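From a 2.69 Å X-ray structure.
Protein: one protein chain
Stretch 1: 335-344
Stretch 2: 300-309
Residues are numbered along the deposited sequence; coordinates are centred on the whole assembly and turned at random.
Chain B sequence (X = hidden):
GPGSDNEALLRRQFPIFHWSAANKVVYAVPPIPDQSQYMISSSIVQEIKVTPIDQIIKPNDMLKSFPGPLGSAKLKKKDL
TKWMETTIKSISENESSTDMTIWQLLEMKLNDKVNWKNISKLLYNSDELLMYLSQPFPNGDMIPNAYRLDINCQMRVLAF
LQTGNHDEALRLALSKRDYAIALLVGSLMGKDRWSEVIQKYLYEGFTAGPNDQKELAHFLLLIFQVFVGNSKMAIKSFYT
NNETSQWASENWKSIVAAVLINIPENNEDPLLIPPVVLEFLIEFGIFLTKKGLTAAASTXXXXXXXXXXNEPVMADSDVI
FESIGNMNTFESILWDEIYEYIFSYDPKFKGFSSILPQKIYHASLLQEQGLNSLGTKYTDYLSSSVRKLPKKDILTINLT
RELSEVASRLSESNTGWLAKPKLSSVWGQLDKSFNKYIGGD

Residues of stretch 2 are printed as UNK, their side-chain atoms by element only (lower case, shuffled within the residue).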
ATOM      1  N   TRP B 335      34.297  -6.078  12.857  1.00 38.37           N
ATOM      2  CA  TRP B 335      33.038  -6.255  12.149  1.00 42.94           C
ATOM      3  C   TRP B 335      32.009  -5.242  12.629  1.00 52.85           C
ATOM      4  O   TRP B 335      31.401  -4.539  11.821  1.00 56.67           O
ATOM      5  CB  TRP B 335      32.498  -7.667  12.334  1.00 36.34           C
ATOM      6  CG  TRP B 335      33.285  -8.691  11.607  1.00 43.77           C
ATOM      7  CD1 TRP B 335      34.139  -8.479  10.566  1.00 41.24           C
ATOM      8  CD2 TRP B 335      33.308 -10.097  11.866  1.00 51.26           C
ATOM      9  NE1 TRP B 335      34.686  -9.670  10.154  1.00 43.45           N
ATOM     10  CE2 TRP B 335      34.193 -10.679  10.938  1.00 46.11           C
ATOM     11  CE3 TRP B 335      32.664 -10.922  12.796  1.00 49.56           C
ATOM     12  CZ2 TRP B 335      34.449 -12.048  10.908  1.00 44.61           C
ATOM     13  CZ3 TRP B 335      32.918 -12.282  12.765  1.00 42.09           C
ATOM     14  CH2 TRP B 335      33.802 -12.831  11.827  1.00 47.89           C
ATOM     15  N   ASP B 336      31.820  -5.158  13.943  1.00 40.15           N
ATOM     16  CA  ASP B 336      30.842  -4.234  14.497  1.00 42.01           C
ATOM     17  C   ASP B 336      31.083  -2.793  14.067  1.00 57.14           C
ATOM     18  O   ASP B 336      30.139  -2.080  13.726  1.00 65.99           O
ATOM     19  CB  ASP B 336      30.776  -4.340  16.017  1.00 45.03           C
ATOM     20  CG  ASP B 336      30.015  -5.566  16.477  1.00 59.36           C
ATOM     21  OD1 ASP B 336      29.246  -6.114  15.660  1.00 48.50           O
ATOM     22  OD2 ASP B 336      30.180  -5.977  17.648  1.00 57.50           O
ATOM     23  N   GLU B 337      32.339  -2.360  14.063  1.00 51.86           N
ATOM     24  CA  GLU B 337      32.631  -0.982  13.669  1.00 58.43           C
ATOM     25  C   GLU B 337      32.450  -0.755  12.169  1.00 52.11           C
ATOM     26  O   GLU B 337      31.981   0.301  11.745  1.00 53.26           O
ATOM     27  CB  GLU B 337      34.027  -0.548  14.114  1.00 54.10           C
ATOM     28  CG  GLU B 337      34.310   0.906  13.787  1.00 63.98           C
ATOM     29  CD  GLU B 337      35.516   1.450  14.516  1.00 70.25           C
ATOM     30  OE1 GLU B 337      36.075   0.730  15.370  1.00 61.93           O
ATOM     31  OE2 GLU B 337      35.900   2.606  14.234  1.00 73.82           O
ATOM     32  N   ILE B 338      32.819  -1.751  11.373  1.00 49.09           N
ATOM     33  CA  ILE B 338      32.603  -1.697   9.930  1.00 54.35           C
ATOM     34  C   ILE B 338      31.111  -1.658   9.596  1.00 58.92           C
ATOM     35  O   ILE B 338      30.663  -0.850   8.772  1.00 57.74           O
ATOM     36  CB  ILE B 338      33.261  -2.895   9.226  1.00 52.87           C
ATOM     37  CG1 ILE B 338      34.786  -2.779   9.325  1.00 48.56           C
ATOM     38  CG2 ILE B 338      32.803  -2.981   7.771  1.00 43.74           C
ATOM     39  CD1 ILE B 338      35.544  -3.966   8.771  1.00 41.37           C
ATOM     40  N   TYR B 339      30.346  -2.529  10.246  1.00 52.49           N
ATOM     41  CA  TYR B 339      28.900  -2.563  10.076  1.00 47.73           C
ATOM     42  C   TYR B 339      28.304  -1.206  10.433  1.00 53.52           C
ATOM     43  O   TYR B 339      27.356  -0.751   9.796  1.00 61.43           O
ATOM     44  CB  TYR B 339      28.298  -3.664  10.948  1.00 50.37           C
ATOM     45  CG  TYR B 339      26.844  -3.972  10.681  1.00 51.44           C
ATOM     46  CD1 TYR B 339      26.407  -4.303   9.401  1.00 56.18           C
ATOM     47  CD2 TYR B 339      25.910  -3.966  11.714  1.00 42.55           C
ATOM     48  CE1 TYR B 339      25.072  -4.599   9.149  1.00 35.69           C
ATOM     49  CE2 TYR B 339      24.574  -4.262  11.475  1.00 46.62           C
ATOM     50  CZ  TYR B 339      24.162  -4.578  10.189  1.00 48.22           C
ATOM     51  OH  TYR B 339      22.841  -4.870   9.943  1.00 53.43           O
ATOM     52  N   GLU B 340      28.871  -0.551  11.440  1.00 53.49           N
ATOM     53  CA  GLU B 340      28.399   0.773  11.833  1.00 60.36           C
ATOM     54  C   GLU B 340      28.710   1.798  10.752  1.00 72.51           C
ATOM     55  O   GLU B 340      27.860   2.616  10.391  1.00 78.60           O
ATOM     56  CB  GLU B 340      29.036   1.205  13.150  1.00 58.44           C
ATOM     57  CG  GLU B 340      28.553   2.551  13.655  1.00 49.26           C
ATOM     58  CD  GLU B 340      29.318   3.014  14.878  1.00 70.90           C
ATOM     59  OE1 GLU B 340      30.565   2.947  14.854  1.00 73.15           O
ATOM     60  OE2 GLU B 340      28.677   3.440  15.864  1.00 75.79           O
ATOM     61  N   TYR B 341      29.935   1.751  10.239  1.00 65.16           N
ATOM     62  CA  TYR B 341      30.347   2.659   9.178  1.00 59.90           C
ATOM     63  C   TYR B 341      29.394   2.569   7.990  1.00 66.46           C
ATOM     64  O   TYR B 341      29.042   3.583   7.396  1.00 60.83           O
ATOM     65  CB  TYR B 341      31.778   2.357   8.737  1.00 55.50           C
ATOM     66  CG  TYR B 341      32.314   3.311   7.695  1.00 60.54           C
ATOM     67  CD1 TYR B 341      32.601   4.630   8.022  1.00 65.93           C
ATOM     68  CD2 TYR B 341      32.537   2.893   6.385  1.00 51.07           C
ATOM     69  CE1 TYR B 341      33.092   5.510   7.075  1.00 63.72           C
ATOM     70  CE2 TYR B 341      33.033   3.766   5.431  1.00 53.62           C
ATOM     71  CZ  TYR B 341      33.307   5.073   5.784  1.00 65.71           C
ATOM     72  OH  TYR B 341      33.798   5.949   4.844  1.00 73.41           O
ATOM     73  N   ILE B 342      28.978   1.353   7.654  1.00 68.74           N
ATOM     74  CA  ILE B 342      28.074   1.139   6.527  1.00 63.31           C
ATOM     75  C   ILE B 342      26.739   1.863   6.733  1.00 66.88           C
ATOM     76  O   ILE B 342      26.214   2.493   5.812  1.00 62.94           O
ATOM     77  CB  ILE B 342      27.842  -0.365   6.279  1.00 59.26           C
ATOM     78  CG1 ILE B 342      29.129  -1.019   5.773  1.00 57.91           C
ATOM     79  CG2 ILE B 342      26.725  -0.579   5.284  1.00 48.44           C
ATOM     80  CD1 ILE B 342      29.068  -2.523   5.736  1.00 63.38           C
ATOM     81  N   PHE B 343      26.202   1.782   7.946  1.00 66.27           N
ATOM     82  CA  PHE B 343      24.985   2.507   8.295  1.00 61.82           C
ATOM     83  C   PHE B 343      25.206   4.009   8.225  1.00 68.21           C
ATOM     84  O   PHE B 343      24.259   4.775   8.074  1.00 75.61           O
ATOM     85  CB  PHE B 343      24.537   2.159   9.716  1.00 60.47           C
ATOM     86  CG  PHE B 343      23.678   0.935   9.807  1.00 58.22           C
ATOM     87  CD1 PHE B 343      22.430   0.999  10.409  1.00 53.29           C
ATOM     88  CD2 PHE B 343      24.114  -0.278   9.300  1.00 56.36           C
ATOM     89  CE1 PHE B 343      21.627  -0.127  10.503  1.00 37.89           C
ATOM     90  CE2 PHE B 343      23.322  -1.406   9.392  1.00 66.73           C
ATOM     91  CZ  PHE B 343      22.073  -1.329   9.997  1.00 56.68           C
ATOM     92  N   SER B 344      26.459   4.433   8.353  1.00 70.45           N
ATOM     93  CA  SER B 344      26.760   5.854   8.494  1.00 74.85           C
ATOM     94  C   SER B 344      26.530   6.619   7.200  1.00 76.34           C
ATOM     95  O   SER B 344      26.314   7.829   7.218  1.00 83.88           O
ATOM     96  CB  SER B 344      28.192   6.071   8.997  1.00 71.51           C
ATOM     97  OG  SER B 344      29.131   5.928   7.949  1.00 83.13           O
ATOM     98  N   UNK B 300      22.408 -13.436   8.731  1.00 49.68           N
ATOM     99  CA  UNK B 300      21.068 -13.039   8.295  1.00 49.83           C
ATOM    100  C   UNK B 300      20.719 -11.616   8.717  1.00 43.21           C
ATOM    101  O   UNK B 300      20.156 -10.859   7.928  1.00 55.05           O
ATOM    102  c   UNK B 300      20.276 -15.503   8.518  1.00 59.03           C
ATOM    103  c   UNK B 300      18.998 -16.319   8.613  1.00 58.71           C
ATOM    104  c   UNK B 300      20.933 -15.693   7.160  1.00 41.01           C
ATOM    105  c   UNK B 300      19.998 -14.021   8.786  1.00 45.34           C
ATOM    106  N   UNK B 301      21.060 -11.251   9.950  1.00 49.13           N
ATOM    107  CA  UNK B 301      20.768  -9.913  10.471  1.00 53.72           C
ATOM    108  C   UNK B 301      21.506  -8.835   9.686  1.00 53.43           C
ATOM    109  O   UNK B 301      20.957  -7.762   9.417  1.00 52.74           O
ATOM    110  c   UNK B 301      18.682 -12.255  14.517  1.00 51.84           C
ATOM    111  c   UNK B 301      20.269 -10.663  12.852  1.00 53.84           C
ATOM    112  c   UNK B 301      19.977 -11.935  14.889  1.00 47.89           C
ATOM    113  c   UNK B 301      21.125  -9.810  11.961  1.00 52.47           C
ATOM    114  c   UNK B 301      20.765 -11.143  14.056  1.00 48.24           C
ATOM    115  c   UNK B 301      18.973 -10.994  12.486  1.00 50.92           C
ATOM    116  c   UNK B 301      18.180 -11.784  13.313  1.00 58.44           C
ATOM    117  N   UNK B 302      22.754  -9.129   9.330  1.00 37.49           N
ATOM    118  CA  UNK B 302      23.557  -8.232   8.507  1.00 48.38           C
ATOM    119  C   UNK B 302      22.912  -8.001   7.138  1.00 56.39           C
ATOM    120  O   UNK B 302      22.732  -6.858   6.701  1.00 48.12           O
ATOM    121  c   UNK B 302      24.974  -8.791   8.308  1.00 58.42           C
ATOM    122  c   UNK B 302      25.717  -8.003   7.247  1.00 51.47           C
ATOM    123  c   UNK B 302      26.982  -9.629   9.652  1.00 48.26           C
ATOM    124  c   UNK B 302      25.741  -8.756   9.631  1.00 55.18           C
ATOM    125  N   UNK B 303      22.562  -9.091   6.462  1.00 55.37           N
ATOM    126  CA  UNK B 303      21.893  -8.994   5.171  1.00 47.59           C
ATOM    127  C   UNK B 303      20.604  -8.195   5.302  1.00 52.78           C
ATOM    128  O   UNK B 303      20.262  -7.406   4.425  1.00 50.32           O
ATOM    129  c   UNK B 303      22.843 -11.189   4.397  1.00 39.55           C
ATOM    130  c   UNK B 303      20.820 -10.248   3.286  1.00 45.31           C
ATOM    131  c   UNK B 303      21.565 -10.379   4.599  1.00 38.87           C
ATOM    132  c   UNK B 303      22.585 -12.629   4.023  1.00 38.15           C
ATOM    133  N   UNK B 304      19.893  -8.405   6.405  1.00 53.98           N
ATOM    134  CA  UNK B 304      18.630  -7.731   6.637  1.00 49.14           C
ATOM    135  C   UNK B 304      18.799  -6.302   7.103  1.00 54.38           C
ATOM    136  O   UNK B 304      17.821  -5.589   7.309  1.00 64.53           O
ATOM    137  N   UNK B 305      20.049  -5.882   7.261  1.00 63.05           N
ATOM    138  CA  UNK B 305      20.365  -4.560   7.796  1.00 61.74           C
ATOM    139  C   UNK B 305      19.735  -4.278   9.154  1.00 61.07           C
ATOM    140  O   UNK B 305      19.322  -3.152   9.432  1.00 62.77           O
ATOM    141  o   UNK B 305      22.015  -3.856   5.612  1.00 73.85           O
ATOM    142  c   UNK B 305      21.155  -3.042   5.942  1.00 67.20           C
ATOM    143  c   UNK B 305      19.990  -3.457   6.807  1.00 48.21           C
ATOM    144  n   UNK B 305      21.205  -1.764   5.585  1.00 77.70           N
ATOM    145  N   UNK B 306      19.665  -5.301   9.999  1.00 45.89           N
ATOM    146  CA  UNK B 306      19.111  -5.130  11.333  1.00 46.37           C
ATOM    147  C   UNK B 306      20.070  -4.316  12.194  1.00 48.55           C
ATOM    148  O   UNK B 306      21.270  -4.572  12.207  1.00 48.32           O
ATOM    149  c   UNK B 306      18.453  -6.285  13.459  1.00 44.74           C
ATOM    150  c   UNK B 306      17.778  -7.257  11.242  1.00 29.32           C
ATOM    151  c   UNK B 306      18.847  -6.484  12.005  1.00 48.45           C
ATOM    152  N   UNK B 307      19.544  -3.324  12.915  1.00 63.65           N
ATOM    153  CA  UNK B 307      20.408  -2.470  13.744  1.00 57.91           C
ATOM    154  C   UNK B 307      21.030  -3.216  14.932  1.00 59.27           C
ATOM    155  O   UNK B 307      20.402  -4.112  15.504  1.00 59.41           O
ATOM    156  c   UNK B 307      18.216  -1.490  13.398  1.00 56.91           C
ATOM    157  c   UNK B 307      19.449  -1.383  14.254  1.00 45.57           C
ATOM    158  c   UNK B 307      18.130  -2.916  12.968  1.00 57.20           C
ATOM    159  N   UNK B 308      22.259  -2.846  15.286  1.00 52.78           N
ATOM    160  CA  UNK B 308      22.893  -3.329  16.508  1.00 43.52           C
ATOM    161  C   UNK B 308      22.368  -2.534  17.699  1.00 46.03           C
ATOM    162  O   UNK B 308      22.513  -1.314  17.744  1.00 58.48           O
ATOM    163  c   UNK B 308      24.894  -5.621  15.962  1.00 57.81           C
ATOM    164  c   UNK B 308      25.183  -4.184  15.545  1.00 53.45           C
ATOM    165  c   UNK B 308      24.416  -3.188  16.425  1.00 44.41           C
ATOM    166  c   UNK B 308      26.679  -3.921  15.594  1.00 39.11           C
ATOM    167  N   UNK B 309      21.753  -3.224  18.654  1.00 42.28           N
ATOM    168  CA  UNK B 309      21.217  -2.575  19.847  1.00 53.11           C
ATOM    169  C   UNK B 309      20.896  -3.588  20.941  1.00 57.16           C
ATOM    170  O   UNK B 309      21.236  -4.767  20.828  1.00 52.28           O
ATOM    171  o   UNK B 309      18.829  -2.650  19.413  1.00 56.16           O
ATOM    172  c   UNK B 309      19.949  -1.787  19.506  1.00 61.22           C
TER

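Position 300 carries four side-chain carbons, forked at the second. That is leucine, L300; it lies in the last turn of a helix and reaches nothing on stretch 1, a buried apolar side chain. Its backbone O accepts a hydrogen bond from the N of position 304, 2.9 Å away.

At position 301 one carbon leads to a ring of six carbons, with no hydroxyl oxygen: phenylalanine, F301. The end of the side chain leads away from stretch 1 and the residue is buried, as suits a large apolar group. Its backbone O lies 3.5 Å from Y339 OH, a contact rather than a hydrogen bond.

Position 302 has four carbons, forked at the first, with one arm two carbons long. This is isoleucine, I302. Its CG2 packs 4.0 Å from Y339 CE1, so the methyl at the beta-branch packs against the tyrosine ring.

Position 303 repeats that pattern of four carbons, again forked at the first with one longer arm, and is I303. Its CB points away from stretch 1, and the apolar side chain suits a buried place in the helix.

Position 304 has no side-chain atoms and is glycine, G304. It touches nothing on stretch 1, and even an ideal CB would find none of its atoms within 5.5 Å. G304 follows the last helical residue, with phi/psi of -78/-1 still near helical; the positive phi falls on the next residue, so this backbone does not call for glycine.

Position 305 has two carbons, the second carrying one oxygen and one nitrogen: asparagine, N305. Its phi/psi of 55/37 is a left-handed conformation that asparagine tolerates better than most residues with a side chain. In this Schellman motif, N305 N bonds to I302 O at 2.9 Å, while the N of position 306 bonds to F301 O at 2.8 Å. F343 CZ approaches N305 O to 3.3 Å, with that oxygen at the ring's edge.

Position 306 shows one carbon carrying two more, the short fork of valine, V306. The side chain starts away from stretch 1 and is buried, leaving the carbonyl to make the contact: Y339 OH donates a hydrogen bond to V306 O at 2.8 Å.

At position 307 three carbons close a ring onto the backbone N, which defines proline, P307. Its phi of -68° fits the restraint of that ring in an extended segment. F343 CE1 lies 4.2 Å from P307 CA.

Position 308 again has four carbons forked at the second: leucine, L308. It points toward the helix, where its buried side chain supplies apolar surface to Y339, L308 CG meeting Y339 CD2 at 3.9 Å, and its CD1 meets D336 OD1 at 3.4 Å.

Position 309 has one carbon and one oxygen, serine S309, out of reach of stretch 1; its hydroxyl hydrogen-bonds just outside the stretches.

The contact centres on Y339. Its ring packs against I302 and L308, while its hydroxyl fastens the chain just beyond the turn by donating to V306 O. One helical turn later, F343 packs mainly against the backbone of N305, V306 and P307, so the aromatic pair follows the path of the chain as it leaves its helix.

Stretch 2 300-309: LFIIGNVPLS
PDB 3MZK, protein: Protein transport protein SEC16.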